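Side-chain contacts in AvmM (Streptomyces sp. NBRC 109436, PDB 7FE6), which catalyses macrocyclization in alchivemycin A biosynthesis through dehydration and a Michael-type addition: residues V11-K16 and V20-V25; D71-D76 and W97-P102; F80-V83 and D87-E90; L142-G147 and F187-G192. All coordinates share one frame; numbering follows the deposited sequence.

Contact 1 (V11-K16 and V20-V25); sequences VYREYK and VNDNIV
Arg13 and Val20 form the hydrogen-bonded pair of a short antiparallel hairpin. Arg13 N reaches Val20 O at 2.9 Å (162° at the hydrogen), and Val20 N returns to Arg13 O at 3.0 Å in a more bent bond. Val20 O is also approached by Tyr12 CA at 3.4 Å, a CA-H...O contact. Apolar contact follows the pairing: both side chains point the same way, and Arg13 CG lies 3.6 Å from Val20 CB. Tyr12 passes across the start of the other segment, its ring steeply inclined to the Asn21 amide, with CE1 3.8 Å from Asn21 CB. Charge enters at Arg13. With CG wedged between the backbone N and carbonyl carbon (chi1 71°), its stem runs beside the valine; a bend at chi3 follows, and NH1 meets Asp22 OD2 at 3.3 Å. In this weak hydrogen bond within a salt bridge the guanidinium and carboxylate planes stand 85° apart, while NH2 forms a salt bridge with Glu132 of the second subunit. Tyr12 OH and Asn21 ND2 share Tyr55 OH, and Asp163 also binds the Tyr12 hydroxyl. Asn21 OD1 accepts Asn23 N in an Asx turn. That turn leads from hairpin 13-15/18-20 into strand 24-29, an outer strand beside 40-49, while Tyr12 packs on Val178 of strand 178-189.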
loop_
_atom_site.group_PDB
_atom_site.type_symbol
_atom_site.label_atom_id
_atom_site.label_comp_id
_atom_site.label_asym_id
_atom_site.label_seq_id
_atom_site.Cartn_x
_atom_site.Cartn_y
_atom_site.Cartn_z
ATOM N N VAL A 11 14.328 7.995 18.554
ATOM C CA VAL A 11 13.347 8.849 19.207
ATOM C C VAL A 11 12.006 8.126 19.248
ATOM O O VAL A 11 11.580 7.527 18.249
ATOM C CB VAL A 11 13.224 10.194 18.464
ATOM C CG1 VAL A 11 11.939 10.922 18.853
ATOM C CG2 VAL A 11 14.469 11.050 18.686
ATOM N N TYR A 12 11.343 8.168 20.401
ATOM C CA TYR A 12 10.038 7.552 20.568
ATOM C C TYR A 12 8.983 8.626 20.794
ATOM O O TYR A 12 9.279 9.730 21.249
ATOM C CB TYR A 12 10.038 6.551 21.725
ATOM C CG TYR A 12 10.934 5.367 21.479
ATOM C CD1 TYR A 12 10.493 4.292 20.714
ATOM C CD2 TYR A 12 12.213 5.318 22.007
ATOM C CE1 TYR A 12 11.311 3.200 20.477
ATOM C CE2 TYR A 12 13.038 4.229 21.787
ATOM C CZ TYR A 12 12.585 3.168 21.020
ATOM O OH TYR A 12 13.411 2.079 20.802
ATOM N N ARG A 13 7.745 8.297 20.450
ATOM C CA ARG A 13 6.588 9.098 20.812
ATOM C C ARG A 13 5.790 8.333 21.857
ATOM O O ARG A 13 5.858 7.102 21.929
ATOM C CB ARG A 13 5.743 9.419 19.568
ATOM C CG ARG A 13 4.991 8.227 19.006
ATOM C CD ARG A 13 4.226 8.500 17.692
ATOM N NE ARG A 13 3.057 9.367 17.824
ATOM C CZ ARG A 13 2.304 9.778 16.804
ATOM N NH1 ARG A 13 2.573 9.393 15.556
ATOM N NH2 ARG A 13 1.257 10.555 17.037
ATOM N N GLU A 14 5.082 9.062 22.709
ATOM C CA GLU A 14 4.283 8.433 23.748
ATOM C C GLU A 14 2.831 8.418 23.296
ATOM O O GLU A 14 2.220 9.476 23.111
ATOM C CB GLU A 14 4.433 9.154 25.083
ATOM C CG GLU A 14 4.771 8.211 26.231
ATOM C CD GLU A 14 6.260 8.163 26.537
ATOM O OE1 GLU A 14 6.988 9.080 26.099
ATOM O OE2 GLU A 14 6.705 7.205 27.209
ATOM N N TYR A 15 2.287 7.219 23.124
ATOM C CA TYR A 15 0.872 7.003 22.852
ATOM C C TYR A 15 0.390 5.983 23.870
ATOM O O TYR A 15 0.968 4.894 23.974
ATOM C CB TYR A 15 0.633 6.521 21.414
ATOM C CG TYR A 15 -0.829 6.310 21.083
ATOM C CD1 TYR A 15 -1.725 7.374 21.091
ATOM C CD2 TYR A 15 -1.322 5.042 20.795
ATOM C CE1 TYR A 15 -3.068 7.186 20.805
ATOM C CE2 TYR A 15 -2.662 4.843 20.511
ATOM C CZ TYR A 15 -3.533 5.918 20.519
ATOM O OH TYR A 15 -4.869 5.721 20.237
ATOM N N LYS A 16 -0.642 6.339 24.635
ATOM C CA LYS A 16 -0.997 5.618 25.865
ATOM C C LYS A 16 0.259 5.703 26.730
ATOM O O LYS A 16 0.796 6.806 26.923
ATOM C CB LYS A 16 -1.490 4.204 25.555
ATOM C CG LYS A 16 -2.398 4.036 24.322
ATOM C CD LYS A 16 -3.750 4.741 24.400
ATOM C CE LYS A 16 -4.676 4.166 23.315
ATOM N NZ LYS A 16 -6.002 4.829 23.206
ATOM N N VAL A 20 6.858 4.506 20.802
ATOM C CA VAL A 20 6.572 4.165 19.419
ATOM C C VAL A 20 7.623 4.817 18.534
ATOM O O VAL A 20 7.802 6.041 18.566
ATOM C CB VAL A 20 5.154 4.598 19.010
ATOM C CG1 VAL A 20 4.993 4.524 17.513
ATOM C CG2 VAL A 20 4.111 3.737 19.725
ATOM N N ASN A 21 8.329 3.997 17.763
ATOM C CA ASN A 21 9.256 4.457 16.740
ATOM C C ASN A 21 8.569 4.298 15.390
ATOM O O ASN A 21 8.430 3.180 14.885
ATOM C CB ASN A 21 10.558 3.671 16.797
ATOM C CG ASN A 21 11.626 4.281 15.928
ATOM O OD1 ASN A 21 11.328 5.083 15.046
ATOM N ND2 ASN A 21 12.873 3.892 16.146
ATOM N N ASP A 22 8.109 5.426 14.827
ATOM C CA ASP A 22 7.497 5.506 13.492
ATOM C C ASP A 22 8.437 5.148 12.353
ATOM O O ASP A 22 7.970 4.940 11.235
ATOM C CB ASP A 22 6.968 6.914 13.222
ATOM C CG ASP A 22 5.702 7.211 13.991
ATOM O OD1 ASP A 22 4.848 6.296 14.108
ATOM O OD2 ASP A 22 5.566 8.358 14.476
ATOM N N ASN A 23 9.739 5.081 12.588
ATOM C CA ASN A 23 10.641 4.701 11.514
ATOM C C ASN A 23 10.505 3.227 11.154
ATOM O O ASN A 23 10.958 2.825 10.078
ATOM C CB ASN A 23 12.085 5.010 11.916
ATOM C CG ASN A 23 12.463 6.468 11.701
ATOM O OD1 ASN A 23 11.915 7.145 10.830
ATOM N ND2 ASN A 23 13.410 6.954 12.500
ATOM N N ILE A 24 9.908 2.422 12.030
ATOM C CA ILE A 24 9.656 1.007 11.782
ATOM C C ILE A 24 8.211 0.919 11.302
ATOM O O ILE A 24 7.275 0.934 12.113
ATOM C CB ILE A 24 9.876 0.149 13.034
ATOM C CG1 ILE A 24 11.150 0.556 13.771
ATOM C CG2 ILE A 24 9.975 -1.311 12.639
ATOM C CD1 ILE A 24 12.438 0.447 12.933
ATOM N N VAL A 25 8.034 0.821 9.984
ATOM C CA VAL A 25 6.723 0.863 9.347
ATOM C C VAL A 25 6.334 -0.551 8.885
ATOM O O VAL A 25 7.144 -1.470 8.886
ATOM C CB VAL A 25 6.709 1.870 8.175
ATOM C CG1 VAL A 25 7.289 3.210 8.648
ATOM C CG2 VAL A 25 7.517 1.338 6.992
#

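Contact 2 (D71-D76 and W97-P102); sequences DLRRED and WDPQFP
Arg73 NH1 has two backbone carbonyls as partners, Leu72 O and Asp70 O, and its guanidinium lies beside Pro99 and Phe101. The Leu72 oxygen lies close to the guanidinium plane, although the donor stands well above the plane of that carbonyl and the modelled distance is doubtfully short. The arginine gets there by folding back: CG is anti to its own carbonyl carbon, and the chain bends at chi2 (-65°) before running straight on to NE. Across the contact the meeting is by van der Waals touch. Arg73 CD comes to 3.7 Å from Pro99 CG, the two side chains crossing at about a right angle, and Pro99 CB lies over one face of the guanidinium. Phe101 presents its edge, with CZ 3.8 Å from Arg73 NH2; the ring and guanidinium planes stand 88° apart, so the cation lies beside the ring rim and not over its face.

Each segment also carries its own bracing. Arg73 N donates to Asp76 OD2 at 2.7 Å, on the anti side of the carboxylate, and Asp76 N returns a bond to Arg73 O at 3.0 Å, spanning the 3-10 segment 74-76. In the other segment Gln100 NE2 bonds Asp98 O at 2.9 Å and lies over the centre of the Trp97 ring. The contact thus joins two surface loops, one between strands 57-66 and 77-83, the other between 89-90 and 107-113. Beneath it, Leu72 reaches Ile64 and Phe66 of strand 57-66, while Leu72 and Phe101 both touch Val107 of strand 107-113.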
loop_
_atom_site.group_PDB
_atom_site.type_symbol
_atom_site.label_atom_id
_atom_site.label_comp_id
_atom_site.label_asym_id
_atom_site.label_seq_id
_atom_site.Cartn_x
_atom_site.Cartn_y
_atom_site.Cartn_z
ATOM N N ASP A 71 -18.046 -9.997 20.385
ATOM C CA ASP A 71 -17.979 -11.420 20.696
ATOM C C ASP A 71 -16.829 -12.156 20.007
ATOM O O ASP A 71 -16.627 -13.337 20.291
ATOM C CB ASP A 71 -19.295 -12.096 20.316
ATOM C CG ASP A 71 -19.749 -11.728 18.909
ATOM O OD1 ASP A 71 -19.346 -10.654 18.404
ATOM O OD2 ASP A 71 -20.495 -12.525 18.301
ATOM N N LEU A 72 -16.092 -11.521 19.100
ATOM C CA LEU A 72 -14.974 -12.201 18.449
ATOM C C LEU A 72 -13.911 -12.637 19.463
ATOM O O LEU A 72 -13.570 -11.899 20.394
ATOM C CB LEU A 72 -14.353 -11.289 17.380
ATOM C CG LEU A 72 -13.076 -11.730 16.649
ATOM C CD1 LEU A 72 -13.358 -12.938 15.767
ATOM C CD2 LEU A 72 -12.479 -10.585 15.813
ATOM N N ARG A 73 -13.424 -13.867 19.318
ATOM C CA ARG A 73 -12.305 -14.364 20.116
ATOM C C ARG A 73 -11.245 -14.969 19.200
ATOM O O ARG A 73 -11.494 -15.221 18.022
ATOM C CB ARG A 73 -12.773 -15.405 21.143
ATOM C CG ARG A 73 -13.784 -14.849 22.107
ATOM C CD ARG A 73 -13.200 -13.745 22.989
ATOM N NE ARG A 73 -14.222 -13.237 23.906
ATOM C CZ ARG A 73 -14.933 -12.131 23.695
ATOM N NH1 ARG A 73 -14.703 -11.382 22.608
ATOM N NH2 ARG A 73 -15.860 -11.765 24.576
ATOM N N ARG A 74 -10.067 -15.258 19.771
ATOM C CA ARG A 74 -8.980 -15.868 18.997
ATOM C C ARG A 74 -9.433 -17.155 18.317
ATOM O O ARG A 74 -9.014 -17.458 17.186
ATOM C CB ARG A 74 -7.771 -16.136 19.909
ATOM C CG ARG A 74 -6.642 -16.943 19.259
ATOM C CD ARG A 74 -6.072 -16.270 18.001
ATOM N NE ARG A 74 -4.992 -17.058 17.412
ATOM C CZ ARG A 74 -5.175 -18.063 16.557
ATOM N NH1 ARG A 74 -6.404 -18.403 16.181
ATOM N NH2 ARG A 74 -4.128 -18.736 16.080
ATOM N N GLU A 75 -10.280 -17.924 19.012
ATOM C CA GLU A 75 -10.807 -19.209 18.566
ATOM C C GLU A 75 -11.705 -19.127 17.336
ATOM O O GLU A 75 -11.896 -20.148 16.671
ATOM C CB GLU A 75 -11.601 -19.856 19.721
ATOM C CG GLU A 75 -10.757 -20.311 20.929
ATOM C CD GLU A 75 -10.116 -19.151 21.696
ATOM O OE1 GLU A 75 -10.867 -18.218 22.087
ATOM O OE2 GLU A 75 -8.857 -19.165 21.876
ATOM N N ASP A 76 -12.252 -17.956 17.006
ATOM C CA ASP A 76 -13.225 -17.861 15.914
ATOM C C ASP A 76 -12.568 -17.804 14.542
ATOM O O ASP A 76 -13.273 -17.677 13.526
ATOM C CB ASP A 76 -14.111 -16.623 16.073
ATOM C CG ASP A 76 -14.982 -16.687 17.292
ATOM O OD1 ASP A 76 -15.589 -17.755 17.531
ATOM O OD2 ASP A 76 -15.033 -15.663 18.017
ATOM N N TRP A 97 -2.641 -11.441 22.943
ATOM C CA TRP A 97 -3.185 -10.622 24.006
ATOM C C TRP A 97 -4.631 -11.034 24.257
ATOM O O TRP A 97 -5.294 -11.619 23.396
ATOM C CB TRP A 97 -3.071 -9.145 23.632
ATOM C CG TRP A 97 -3.100 -8.208 24.782
ATOM C CD1 TRP A 97 -3.035 -8.523 26.102
ATOM C CD2 TRP A 97 -3.198 -6.781 24.715
ATOM N NE1 TRP A 97 -3.094 -7.384 26.870
ATOM C CE2 TRP A 97 -3.194 -6.299 26.042
ATOM C CE3 TRP A 97 -3.301 -5.861 23.662
ATOM C CZ2 TRP A 97 -3.279 -4.939 26.345
ATOM C CZ3 TRP A 97 -3.386 -4.512 23.966
ATOM C CH2 TRP A 97 -3.372 -4.063 25.300
ATOM N N ASP A 98 -5.103 -10.770 25.468
ATOM C CA ASP A 98 -6.500 -11.004 25.790
ATOM C C ASP A 98 -7.386 -10.020 25.030
ATOM O O ASP A 98 -6.946 -8.910 24.704
ATOM C CB ASP A 98 -6.750 -10.868 27.287
ATOM C CG ASP A 98 -6.302 -12.081 28.053
ATOM O OD1 ASP A 98 -6.200 -13.161 27.441
ATOM O OD2 ASP A 98 -6.103 -11.974 29.275
ATOM N N PRO A 99 -8.665 -10.402 24.757
ATOM C CA PRO A 99 -9.591 -9.489 24.074
ATOM C C PRO A 99 -9.536 -8.074 24.619
ATOM O O PRO A 99 -9.402 -7.873 25.825
ATOM C CB PRO A 99 -10.964 -10.124 24.337
ATOM C CG PRO A 99 -10.695 -11.573 24.524
ATOM C CD PRO A 99 -9.316 -11.680 25.125
ATOM N N GLN A 100 -9.546 -7.091 23.729
ATOM C CA GLN A 100 -9.577 -5.684 24.102
ATOM C C GLN A 100 -10.852 -5.070 23.547
ATOM O O GLN A 100 -11.288 -5.417 22.449
ATOM C CB GLN A 100 -8.352 -4.935 23.577
ATOM C CG GLN A 100 -7.018 -5.476 24.062
ATOM C CD GLN A 100 -6.849 -5.340 25.556
ATOM O OE1 GLN A 100 -6.963 -4.236 26.100
ATOM N NE2 GLN A 100 -6.602 -6.463 26.239
ATOM N N PHE A 101 -11.472 -4.185 24.318
ATOM C CA PHE A 101 -12.790 -3.657 23.983
ATOM C C PHE A 101 -12.665 -2.144 23.963
ATOM O O PHE A 101 -12.847 -1.483 24.998
ATOM C CB PHE A 101 -13.844 -4.125 24.981
ATOM C CG PHE A 101 -13.980 -5.627 25.065
ATOM C CD1 PHE A 101 -13.168 -6.366 25.920
ATOM C CD2 PHE A 101 -14.910 -6.300 24.292
ATOM C CE1 PHE A 101 -13.290 -7.753 26.006
ATOM C CE2 PHE A 101 -15.036 -7.684 24.363
ATOM C CZ PHE A 101 -14.229 -8.411 25.223
ATOM N N PRO A 102 -12.369 -1.561 22.796
ATOM C CA PRO A 102 -12.220 -0.109 22.707
ATOM C C PRO A 102 -13.506 0.598 23.090
ATOM O O PRO A 102 -14.603 0.046 22.965
ATOM C CB PRO A 102 -11.874 0.122 21.232
ATOM C CG PRO A 102 -11.336 -1.189 20.758
ATOM C CD PRO A 102 -12.095 -2.219 21.507
#

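Contact 3 (F80-V83 and D87-E90); sequences FYKV and DWQE
Phe80 and Glu90 face each other across a beta hairpin, strand 77-83 turning back into 89-90, as an antiparallel non-hydrogen-bonded pair. The glutamate chain extends over the phenyl ring: its CG stands 3.8 Å from the Phe80 ring centroid, and the carboxylate plane is only 4° from that of the ring. Without the phenyl ring, with an alanine here, the glutamate chain would probably be freer to turn, and the touch of Phe80 on Leu196 of the third subunit would probably be lost.

On the other side of the hairpin Tyr81 and Gln89, the hydrogen-bonded pair, repeat the theme with an amide. Both leave on the same face, and with CG between backbone N and carbonyl carbon (chi1 75° for Tyr81) their ends lean toward each other. Gln89 CG sits 4.0 Å from the Tyr81 ring centroid, and the amide stacks 16° from the ring plane; the hydroxyl bonds Ser114 O. Below them Tyr81 N meets Gln89 O at 2.9 Å, and Gln89 N meets Tyr81 O at 2.8 Å.

Trp88 lies on the same side as Phe80, its rim at the Phe80 backbone carbonyl. Lys82 crosses its face at about a right angle, CB 3.9 Å from the centroid of the six-membered ring, before NZ turns off to Ser84 O and Ala86 O, and Arg141 makes a cation-pi contact with the same indole. Near the turn, one water accepts from Val83 N at 2.9 Å and from Gln89 NE2 at 3.1 Å, and donates to Asp87 O at 2.8 Å.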
loop_
_atom_site.group_PDB
_atom_site.type_symbol
_atom_site.label_atom_id
_atom_site.label_comp_id
_atom_site.label_asym_id
_atom_site.label_seq_id
_atom_site.Cartn_x
_atom_site.Cartn_y
_atom_site.Cartn_z
ATOM N N PHE A 80 -2.329 -18.962 10.363
ATOM C CA PHE A 80 -1.007 -19.537 10.140
ATOM C C PHE A 80 -0.087 -18.484 9.549
ATOM O O PHE A 80 -0.529 -17.576 8.827
ATOM C CB PHE A 80 -1.050 -20.730 9.184
ATOM C CG PHE A 80 -1.657 -21.955 9.780
ATOM C CD1 PHE A 80 -3.044 -22.051 9.941
ATOM C CD2 PHE A 80 -0.847 -23.023 10.166
ATOM C CE1 PHE A 80 -3.612 -23.190 10.488
ATOM C CE2 PHE A 80 -1.402 -24.184 10.721
ATOM C CZ PHE A 80 -2.785 -24.269 10.893
ATOM N N TYR A 81 1.203 -18.617 9.827
ATOM C CA TYR A 81 2.133 -17.650 9.282
ATOM C C TYR A 81 3.482 -18.304 9.081
ATOM O O TYR A 81 3.768 -19.397 9.592
ATOM C CB TYR A 81 2.245 -16.405 10.169
ATOM C CG TYR A 81 3.040 -16.585 11.448
ATOM C CD1 TYR A 81 2.473 -17.224 12.555
ATOM C CD2 TYR A 81 4.324 -16.068 11.572
ATOM C CE1 TYR A 81 3.170 -17.380 13.735
ATOM C CE2 TYR A 81 5.042 -16.214 12.748
ATOM C CZ TYR A 81 4.457 -16.880 13.840
ATOM O OH TYR A 81 5.147 -17.033 15.036
ATOM N N LYS A 82 4.320 -17.586 8.336
ATOM C CA LYS A 82 5.649 -18.045 7.962
ATOM C C LYS A 82 6.505 -16.799 7.847
ATOM O O LYS A 82 6.155 -15.886 7.091
ATOM C CB LYS A 82 5.567 -18.820 6.644
ATOM C CG LYS A 82 6.800 -18.885 5.793
ATOM C CD LYS A 82 6.359 -19.005 4.332
ATOM C CE LYS A 82 7.258 -19.880 3.523
ATOM N NZ LYS A 82 8.673 -19.394 3.544
ATOM N N VAL A 83 7.596 -16.748 8.616
ATOM C CA VAL A 83 8.459 -15.572 8.664
ATOM C C VAL A 83 9.508 -15.704 7.570
ATOM O O VAL A 83 10.450 -16.495 7.693
ATOM C CB VAL A 83 9.107 -15.399 10.040
ATOM C CG1 VAL A 83 9.882 -14.116 10.069
ATOM C CG2 VAL A 83 8.049 -15.390 11.122
ATOM N N ASP A 87 9.698 -21.909 7.890
ATOM C CA ASP A 87 8.569 -22.787 7.609
ATOM C C ASP A 87 7.246 -22.248 8.162
ATOM O O ASP A 87 7.208 -21.450 9.101
ATOM C CB ASP A 87 8.862 -24.163 8.193
ATOM C CG ASP A 87 9.830 -24.939 7.337
ATOM O OD1 ASP A 87 10.180 -24.435 6.240
ATOM O OD2 ASP A 87 10.237 -26.039 7.756
ATOM N N TRP A 88 6.143 -22.735 7.584
ATOM C CA TRP A 88 4.819 -22.384 8.086
ATOM C C TRP A 88 4.652 -22.859 9.518
ATOM O O TRP A 88 5.252 -23.848 9.939
ATOM C CB TRP A 88 3.721 -22.995 7.218
ATOM C CG TRP A 88 3.508 -22.263 5.937
ATOM C CD1 TRP A 88 4.019 -22.576 4.715
ATOM C CD2 TRP A 88 2.713 -21.076 5.757
ATOM N NE1 TRP A 88 3.605 -21.643 3.782
ATOM C CE2 TRP A 88 2.821 -20.704 4.400
ATOM C CE3 TRP A 88 1.956 -20.275 6.625
ATOM C CZ2 TRP A 88 2.184 -19.573 3.879
ATOM C CZ3 TRP A 88 1.334 -19.156 6.127
ATOM C CH2 TRP A 88 1.441 -18.807 4.754
ATOM N N GLN A 89 3.843 -22.133 10.281
ATOM C CA GLN A 89 3.459 -22.590 11.613
ATOM C C GLN A 89 2.089 -22.024 11.927
ATOM O O GLN A 89 1.646 -21.038 11.329
ATOM C CB GLN A 89 4.443 -22.157 12.704
ATOM C CG GLN A 89 4.619 -20.648 12.711
ATOM C CD GLN A 89 5.597 -20.164 13.724
ATOM O OE1 GLN A 89 5.505 -20.496 14.902
ATOM N NE2 GLN A 89 6.540 -19.366 13.283
ATOM N N GLU A 90 1.419 -22.676 12.866
ATOM C CA GLU A 90 0.158 -22.159 13.358
ATOM C C GLU A 90 0.433 -21.127 14.436
ATOM O O GLU A 90 1.253 -21.355 15.328
ATOM C CB GLU A 90 -0.704 -23.274 13.922
ATOM C CG GLU A 90 -2.104 -22.802 14.140
ATOM C CD GLU A 90 -3.025 -23.910 14.589
ATOM O OE1 GLU A 90 -2.505 -25.002 14.963
ATOM O OE2 GLU A 90 -4.264 -23.683 14.549
HETATM O O HOH W 1 7.656 -19.021 10.419
#

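Contact 4 (L142-G147 and F187-G192); sequences LAFREG and FRLGEG
The Phe144 ring takes Leu189 CD2 over one face, offset toward the rim, and meets the Phe187 ring obliquely at CZ. The three buried side chains lie in the interior of a beta sandwich, Phe144 from strand 135-144 of one sheet, Phe187 and Leu189 from strand 178-189 of the facing one. Leu189 CD2 stands 4.0 Å from the ring centroid, 25° off the normal, a CH-pi contact. Its companion methyl CD1, on the same face, hangs past the rim, 3.7 Å from Phe144 CD2. Leu189 points across to the other sheet, and with CG anti to the backbone N (chi1 175°) its methyls are carried on to the ring. Phe187, two residues earlier on the same strand, touches more lightly. Shortened to an alanine, position 144 is likely to leave the Leu189 methyls without their aromatic surface and a gap between the sheets. Ile64 of strand 57-66 packs on Phe144, while Phe66 of that strand and Ile35 of strand 34-35 touch Leu189. Phe144 CZ lies 4.3 Å from Phe187 CZ, an apolar contact.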
loop_
_atom_site.group_PDB
_atom_site.type_symbol
_atom_site.label_atom_id
_atom_site.label_comp_id
_atom_site.label_asym_id
_atom_site.label_seq_id
_atom_site.Cartn_x
_atom_site.Cartn_y
_atom_site.Cartn_z
ATOM N N LEU A 142 -5.300 -16.904 6.646
ATOM C CA LEU A 142 -6.337 -16.480 7.568
ATOM C C LEU A 142 -7.683 -16.961 7.065
ATOM O O LEU A 142 -7.967 -16.903 5.862
ATOM C CB LEU A 142 -6.364 -14.967 7.714
ATOM C CG LEU A 142 -7.446 -14.379 8.610
ATOM C CD1 LEU A 142 -7.317 -14.917 10.023
ATOM C CD2 LEU A 142 -7.358 -12.870 8.594
ATOM N N ALA A 143 -8.494 -17.451 7.999
ATOM C CA ALA A 143 -9.844 -17.904 7.712
ATOM C C ALA A 143 -10.696 -17.650 8.944
ATOM O O ALA A 143 -10.319 -18.045 10.051
ATOM C CB ALA A 143 -9.859 -19.394 7.332
ATOM N N PHE A 144 -11.833 -16.991 8.761
ATOM C CA PHE A 144 -12.807 -16.883 9.832
ATOM C C PHE A 144 -13.810 -18.011 9.709
ATOM O O PHE A 144 -14.120 -18.469 8.607
ATOM C CB PHE A 144 -13.523 -15.545 9.800
ATOM C CG PHE A 144 -12.622 -14.392 10.069
ATOM C CD1 PHE A 144 -12.406 -13.956 11.377
ATOM C CD2 PHE A 144 -11.961 -13.757 9.030
ATOM C CE1 PHE A 144 -11.559 -12.885 11.629
ATOM C CE2 PHE A 144 -11.114 -12.692 9.278
ATOM C CZ PHE A 144 -10.914 -12.254 10.571
ATOM N N ARG A 145 -14.303 -18.476 10.852
ATOM C CA ARG A 145 -15.277 -19.547 10.803
ATOM C C ARG A 145 -16.533 -19.049 10.097
ATOM O O ARG A 145 -16.852 -17.857 10.116
ATOM C CB ARG A 145 -15.606 -20.049 12.216
ATOM C CG ARG A 145 -16.304 -19.028 13.105
ATOM C CD ARG A 145 -16.700 -19.635 14.451
ATOM N NE ARG A 145 -17.502 -18.724 15.264
ATOM C CZ ARG A 145 -18.785 -18.464 15.034
ATOM N NH1 ARG A 145 -19.405 -19.034 14.008
ATOM N NH2 ARG A 145 -19.452 -17.629 15.818
ATOM N N GLU A 146 -17.222 -19.974 9.436
ATOM C CA GLU A 146 -18.504 -19.661 8.829
ATOM C C GLU A 146 -19.461 -19.148 9.892
ATOM O O GLU A 146 -19.404 -19.551 11.059
ATOM C CB GLU A 146 -19.080 -20.910 8.171
ATOM C CG GLU A 146 -18.457 -21.250 6.842
ATOM C CD GLU A 146 -19.005 -22.543 6.259
ATOM O OE1 GLU A 146 -20.006 -23.065 6.806
ATOM O OE2 GLU A 146 -18.447 -23.014 5.235
ATOM N N GLY A 147 -20.362 -18.265 9.486
ATOM C CA GLY A 147 -21.379 -17.819 10.403
ATOM C C GLY A 147 -21.001 -16.649 11.279
ATOM O O GLY A 147 -21.776 -16.298 12.177
ATOM N N PHE A 187 -11.550 -3.953 5.949
ATOM C CA PHE A 187 -12.216 -4.943 5.122
ATOM C C PHE A 187 -13.607 -5.161 5.685
ATOM O O PHE A 187 -13.971 -4.592 6.714
ATOM C CB PHE A 187 -11.399 -6.248 5.063
ATOM C CG PHE A 187 -11.336 -6.990 6.373
ATOM C CD1 PHE A 187 -10.424 -6.627 7.347
ATOM C CD2 PHE A 187 -12.178 -8.081 6.614
ATOM C CE1 PHE A 187 -10.365 -7.322 8.557
ATOM C CE2 PHE A 187 -12.135 -8.769 7.803
ATOM C CZ PHE A 187 -11.223 -8.398 8.782
ATOM N N ARG A 188 -14.415 -5.907 4.948
ATOM C CA ARG A 188 -15.650 -6.466 5.461
ATOM C C ARG A 188 -15.524 -7.981 5.472
ATOM O O ARG A 188 -14.879 -8.571 4.595
ATOM C CB ARG A 188 -16.847 -6.045 4.616
ATOM C CG ARG A 188 -17.238 -4.590 4.762
ATOM C CD ARG A 188 -18.597 -4.366 4.142
ATOM N NE ARG A 188 -18.644 -4.841 2.759
ATOM C CZ ARG A 188 -19.230 -5.974 2.366
ATOM N NH1 ARG A 188 -19.836 -6.762 3.252
ATOM N NH2 ARG A 188 -19.215 -6.320 1.083
ATOM N N LEU A 189 -16.156 -8.611 6.454
ATOM C CA LEU A 189 -16.248 -10.069 6.520
ATOM C C LEU A 189 -17.693 -10.428 6.201
ATOM O O LEU A 189 -18.575 -10.294 7.055
ATOM C CB LEU A 189 -15.831 -10.574 7.895
ATOM C CG LEU A 189 -15.963 -12.064 8.221
ATOM C CD1 LEU A 189 -15.144 -12.920 7.256
ATOM C CD2 LEU A 189 -15.617 -12.345 9.700
ATOM N N GLY A 190 -17.933 -10.889 4.974
ATOM C CA GLY A 190 -19.286 -11.151 4.509
ATOM C C GLY A 190 -19.428 -11.367 3.013
ATOM O O GLY A 190 -18.554 -11.975 2.378
ATOM N N GLU A 191 -20.547 -10.906 2.447
ATOM C CA GLU A 191 -20.839 -11.108 1.031
ATOM C C GLU A 191 -20.317 -9.953 0.189
ATOM O O GLU A 191 -20.311 -8.792 0.614
ATOM C CB GLU A 191 -22.339 -11.276 0.760
ATOM C CG GLU A 191 -22.926 -12.598 1.175
ATOM C CD GLU A 191 -24.428 -12.650 0.931
ATOM O OE1 GLU A 191 -24.928 -11.837 0.107
ATOM O OE2 GLU A 191 -25.106 -13.502 1.555
ATOM N N GLY A 192 -19.902 -10.286 -1.028
ATOM C CA GLY A 192 -19.357 -9.313 -1.940
ATOM C C GLY A 192 -20.411 -8.403 -2.530
ATOM O O GLY A 192 -21.619 -8.571 -2.294
#

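Overall arrangement
From the N terminus, contact 1 comes first, closing the short hairpin 13-15/18-20 and reaching into the turn that leads to strand 24-29. Contact 2 then spans a longer excursion, from the loop after strand 57-66 to the one before 107-113, and contact 3, the tight hairpin 77-83/89-90, lies within that excursion. Contact 4 follows in series, tying strands 135-144 and 178-189 across the sandwich. None cross. Contacts 1, 3 and 4 share the antiparallel sheet, contacts 3 and 4 through neighbouring strands 77-83 and 135-144. Contacts 2 and 4 touch directly by the Asp76-Arg145 salt bridge. Contacts 1 and 4, their centres 32 Å apart, both meet the second subunit; contacts 3 and 4 meet the third.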